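Local coordinates for protein N-terminal acetyltransferase B complex subunit MDM20 (Candida albicans, PDB 5K04) that probably serves as the non-catalytic, helical-repeat subunit of the NatB complex, holding the acetyltransferase subunit NAT3 for N-terminal acetylation of proteins, at residues N453-K456 / I457-D460; E403-K406 / Y407-K410. All coordinates share one frame; numbering follows the deposited sequence.

Contact 1. Residues N453-K456 / I457-D460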
loop_
_atom_site.group_PDB
_atom_site.type_symbol
_atom_site.label_atom_id
_atom_site.label_comp_id
_atom_site.label_asym_id
_atom_site.label_seq_id
_atom_site.Cartn_x
_atom_site.Cartn_y
_atom_site.Cartn_z
ATOM N N ASN A 453 12.875 -14.243 12.381
ATOM C CA ASN A 453 13.595 -15.510 12.384
ATOM C C ASN A 453 12.884 -16.563 11.531
ATOM O O ASN A 453 11.648 -16.570 11.435
ATOM C CB ASN A 453 13.741 -16.024 13.818
ATOM C CG ASN A 453 12.404 -16.090 14.557
ATOM O OD1 ASN A 453 11.649 -15.113 14.610
ATOM N ND2 ASN A 453 12.095 -17.269 15.114
ATOM N N PRO A 454 13.656 -17.489 10.921
ATOM C CA PRO A 454 13.078 -18.511 10.023
ATOM C C PRO A 454 12.453 -19.674 10.781
ATOM O O PRO A 454 12.905 -20.818 10.722
ATOM C CB PRO A 454 14.290 -18.934 9.188
ATOM C CG PRO A 454 15.437 -18.779 10.113
ATOM C CD PRO A 454 15.127 -17.596 10.999
ATOM N N SER A 455 11.380 -19.386 11.512
ATOM C CA SER A 455 10.620 -20.429 12.180
ATOM C C SER A 455 9.460 -20.895 11.295
ATOM O O SER A 455 9.086 -20.240 10.322
ATOM C CB SER A 455 10.105 -19.935 13.534
ATOM O OG SER A 455 9.113 -18.933 13.376
ATOM N N LYS A 456 8.887 -22.050 11.663
ATOM C CA LYS A 456 7.740 -22.604 10.946
ATOM C C LYS A 456 6.483 -21.762 11.165
ATOM O O LYS A 456 5.696 -21.542 10.231
ATOM C CB LYS A 456 7.520 -24.049 11.392
ATOM C CG LYS A 456 6.190 -24.660 10.991
ATOM C CD LYS A 456 6.077 -24.871 9.493
ATOM C CE LYS A 456 4.761 -25.551 9.140
ATOM N NZ LYS A 456 4.701 -25.914 7.702
ATOM N N ILE A 457 6.286 -21.277 12.392
ATOM C CA ILE A 457 5.159 -20.386 12.675
ATOM C C ILE A 457 5.256 -19.108 11.850
ATOM O O ILE A 457 4.258 -18.634 11.298
ATOM C CB ILE A 457 5.079 -20.089 14.182
ATOM C CG1 ILE A 457 4.722 -21.374 14.928
ATOM C CG2 ILE A 457 4.031 -19.021 14.466
ATOM C CD1 ILE A 457 4.707 -21.220 16.411
ATOM N N ASN A 458 6.460 -18.544 11.739
ATOM C CA ASN A 458 6.639 -17.357 10.912
ATOM C C ASN A 458 6.421 -17.677 9.432
ATOM O O ASN A 458 5.815 -16.880 8.701
ATOM C CB ASN A 458 8.029 -16.767 11.148
ATOM C CG ASN A 458 8.213 -16.206 12.576
ATOM O OD1 ASN A 458 7.299 -16.252 13.418
ATOM N ND2 ASN A 458 9.412 -15.678 12.844
ATOM N N LEU A 459 6.903 -18.844 8.979
ATOM C CA LEU A 459 6.668 -19.273 7.602
ATOM C C LEU A 459 5.173 -19.311 7.284
ATOM O O LEU A 459 4.726 -18.768 6.270
ATOM C CB LEU A 459 7.303 -20.646 7.374
ATOM C CG LEU A 459 6.900 -21.363 6.081
ATOM C CD1 LEU A 459 7.300 -20.553 4.847
ATOM C CD2 LEU A 459 7.499 -22.774 6.022
ATOM N N ASP A 460 4.383 -19.942 8.156
ATOM C CA ASP A 460 2.941 -20.004 7.943
ATOM C C ASP A 460 2.314 -18.617 7.967
ATOM O O ASP A 460 1.346 -18.358 7.245
ATOM C CB ASP A 460 2.301 -20.911 8.995
ATOM C CG ASP A 460 2.734 -22.379 8.851
ATOM O OD1 ASP A 460 2.901 -22.844 7.703
ATOM O OD2 ASP A 460 2.896 -23.063 9.890
#

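Contact 2. Residues E403-K406 / Y407-K410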
loop_
_atom_site.group_PDB
_atom_site.type_symbol
_atom_site.label_atom_id
_atom_site.label_comp_id
_atom_site.label_asym_id
_atom_site.label_seq_id
_atom_site.Cartn_x
_atom_site.Cartn_y
_atom_site.Cartn_z
ATOM N N GLU A 403 2.617 -0.400 28.527
ATOM C CA GLU A 403 1.855 -1.060 29.593
ATOM C C GLU A 403 0.590 -0.280 29.929
ATOM O O GLU A 403 -0.478 -0.860 30.158
ATOM C CB GLU A 403 2.704 -1.204 30.872
ATOM C CG GLU A 403 3.895 -2.155 30.814
ATOM C CD GLU A 403 4.800 -2.016 32.034
ATOM O OE1 GLU A 403 4.373 -1.365 33.010
ATOM O OE2 GLU A 403 5.937 -2.547 32.016
ATOM N N GLN A 404 0.707 1.037 29.997
ATOM C CA GLN A 404 -0.398 1.918 30.325
ATOM C C GLN A 404 -1.066 2.502 29.085
ATOM O O GLN A 404 -2.262 2.798 29.123
ATOM C CB GLN A 404 0.121 3.041 31.229
ATOM C CG GLN A 404 -0.930 3.829 31.933
ATOM C CD GLN A 404 -1.478 3.107 33.131
ATOM O OE1 GLN A 404 -0.850 2.184 33.661
ATOM N NE2 GLN A 404 -2.660 3.519 33.570
ATOM N N ASP A 405 -0.329 2.643 27.982
ATOM C CA ASP A 405 -0.852 3.178 26.722
ATOM C C ASP A 405 -0.821 2.069 25.667
ATOM O O ASP A 405 -0.036 2.097 24.714
ATOM C CB ASP A 405 -0.024 4.428 26.300
ATOM C CG ASP A 405 -0.766 5.330 25.318
ATOM O OD1 ASP A 405 -1.932 5.022 24.982
ATOM O OD2 ASP A 405 -0.176 6.345 24.882
ATOM N N LYS A 406 -1.742 1.103 25.822
ATOM C CA LYS A 406 -1.600 -0.241 25.254
ATOM C C LYS A 406 -1.847 -0.315 23.754
ATOM O O LYS A 406 -1.439 -1.300 23.130
ATOM C CB LYS A 406 -2.566 -1.213 25.932
ATOM C CG LYS A 406 -2.364 -1.420 27.423
ATOM C CD LYS A 406 -3.674 -1.278 28.198
ATOM C CE LYS A 406 -4.824 -2.007 27.516
ATOM N NZ LYS A 406 -4.586 -3.472 27.382
ATOM N N TYR A 407 -2.553 0.655 23.166
ATOM C CA TYR A 407 -2.858 0.617 21.736
ATOM C C TYR A 407 -2.172 1.746 20.971
ATOM O O TYR A 407 -2.553 2.039 19.832
ATOM C CB TYR A 407 -4.373 0.661 21.507
ATOM C CG TYR A 407 -5.162 -0.301 22.387
ATOM C CD1 TYR A 407 -5.172 -1.664 22.125
ATOM C CD2 TYR A 407 -5.870 0.153 23.498
ATOM C CE1 TYR A 407 -5.874 -2.556 22.938
ATOM C CE2 TYR A 407 -6.577 -0.725 24.317
ATOM C CZ TYR A 407 -6.575 -2.084 24.026
ATOM O OH TYR A 407 -7.264 -2.963 24.819
ATOM N N ASN A 408 -1.172 2.394 21.575
ATOM C CA ASN A 408 -0.459 3.457 20.883
ATOM C C ASN A 408 0.391 2.831 19.794
ATOM O O ASN A 408 1.412 2.199 20.073
ATOM C CB ASN A 408 0.394 4.261 21.850
ATOM C CG ASN A 408 1.012 5.492 21.191
ATOM O OD1 ASN A 408 1.465 5.447 20.041
ATOM N ND2 ASN A 408 1.012 6.601 21.916
ATOM N N TYR A 409 -0.038 3.008 18.544
ATOM C CA TYR A 409 0.609 2.317 17.441
ATOM C C TYR A 409 1.985 2.901 17.141
ATOM O O TYR A 409 2.898 2.158 16.760
ATOM C CB TYR A 409 -0.299 2.342 16.204
ATOM C CG TYR A 409 -0.435 3.679 15.508
ATOM C CD1 TYR A 409 0.558 4.154 14.658
ATOM C CD2 TYR A 409 -1.570 4.461 15.671
ATOM C CE1 TYR A 409 0.435 5.377 14.006
ATOM C CE2 TYR A 409 -1.693 5.709 15.023
ATOM C CZ TYR A 409 -0.693 6.158 14.199
ATOM O OH TYR A 409 -0.816 7.368 13.537
ATOM N N LYS A 410 2.166 4.215 17.308
ATOM C CA LYS A 410 3.474 4.790 17.012
ATOM C C LYS A 410 4.539 4.194 17.918
ATOM O O LYS A 410 5.641 3.872 17.464
ATOM C CB LYS A 410 3.445 6.317 17.132
ATOM C CG LYS A 410 2.664 6.992 16.004
ATOM C CD LYS A 410 3.082 8.436 15.801
ATOM C CE LYS A 410 2.753 9.310 16.974
ATOM N NZ LYS A 410 1.307 9.407 17.205
HETATM O O HOH W 1 -3.726 3.217 24.303
#

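Contact 1. Residues N453-K456 / I457-D460
The N-cap of helix 456-485 is a worked example of how side chains close the open first turn of a helix: S455 and N458 meet across it. S455 OG accepts from N458 N at 3.1 Å, taking the place of the carbonyl that a preceding turn would have offered. Its hydroxyl can do so because chi1 of 68° sets OG between the backbone N and the carbonyl carbon, facing the helix end. The amide of N458 reaches back beyond the cap, ND2 giving a hydrogen bond to N453 O at 2.8 Å, in the carbonyl plane and on a lone pair. A weak, bent bond from ND2 to N453 OD1 (2.9 Å) adds to the grip, the two side-chain amides standing 82° apart. N453 O also accepts from S455 N, closing an inverse gamma turn centred on P454, so one carbonyl ties the turn to the buried N458. Regular helix bonding then takes over, with L459 N on S455 O and D460 N on K456 O. L459 packs against helix 506-521. D460 OD1 is hydrogen-bonded to Y527 OH, its stronger polar partner. The exposed K456, bent at chi2, passes across the carboxylate of D460, K456 CE coming to 3.2 Å from D460 OD2, and K456 NZ forms a long salt bridge with D460 OD1 at 3.6 Å.

Contact 2. Residues E403-K406 / Y407-K410
K406 lays its CB over one face of the Y407 ring, a CH-pi contact within the type I beta turn D405-N408 that links helix 388-404 to helix 409-419. CB stands 4.3 Å from the ring centroid and only 8° off the normal. The two side chains run side by side in the same direction; the bends of K406 at chi2 and chi3 bring CE to 3.8 Å from Y407 OH, and the bend at chi4 leaves NZ 3.7 Å from the same oxygen. The ring of Y407 also meets that of Y367 and packs on P22 of the NAT3 subunit, so the turn contributes to the subunit interface.

Inside the turn, N408 N gives a weak bond to D405 O, and the side chains of the same two residues reinforce it. With chi1 at -173°, N408 turns its amide toward D405, and ND2 reaches D405 OD2 at 3.2 Å in a nearly straight bond. ND2 arrives from above the carboxylate plane, and OD2 also accepts from N373 ND2 and N370 N. N408 OD1 meanwhile caps L411 N at the start of helix 409-419. The other carboxylate oxygen works through a water, which donates to D405 OD1 at 2.6 Å and accepts from Y407 N at 3.0 Å.

Overall arrangement
From the N terminus, the chain reaches contact 2 first, between helix 388-404 and helix 409-419, where a tight turn joins them. After helices 429-434 and 440-445 it comes to contact 1, at the start of the long helix 456-485. The two are in series, neither nesting nor crossing, with centres 26 Å apart and nearest atoms about 19 Å apart. Each closes a short local turn ahead of a helix through an N-cap residue. Contact 2 faces the NAT3 subunit, whereas contact 1 packs against helices 506-521, 525-537 and 729-747 of its own chain, joining the middle of the all-helical subunit to its C-terminal part.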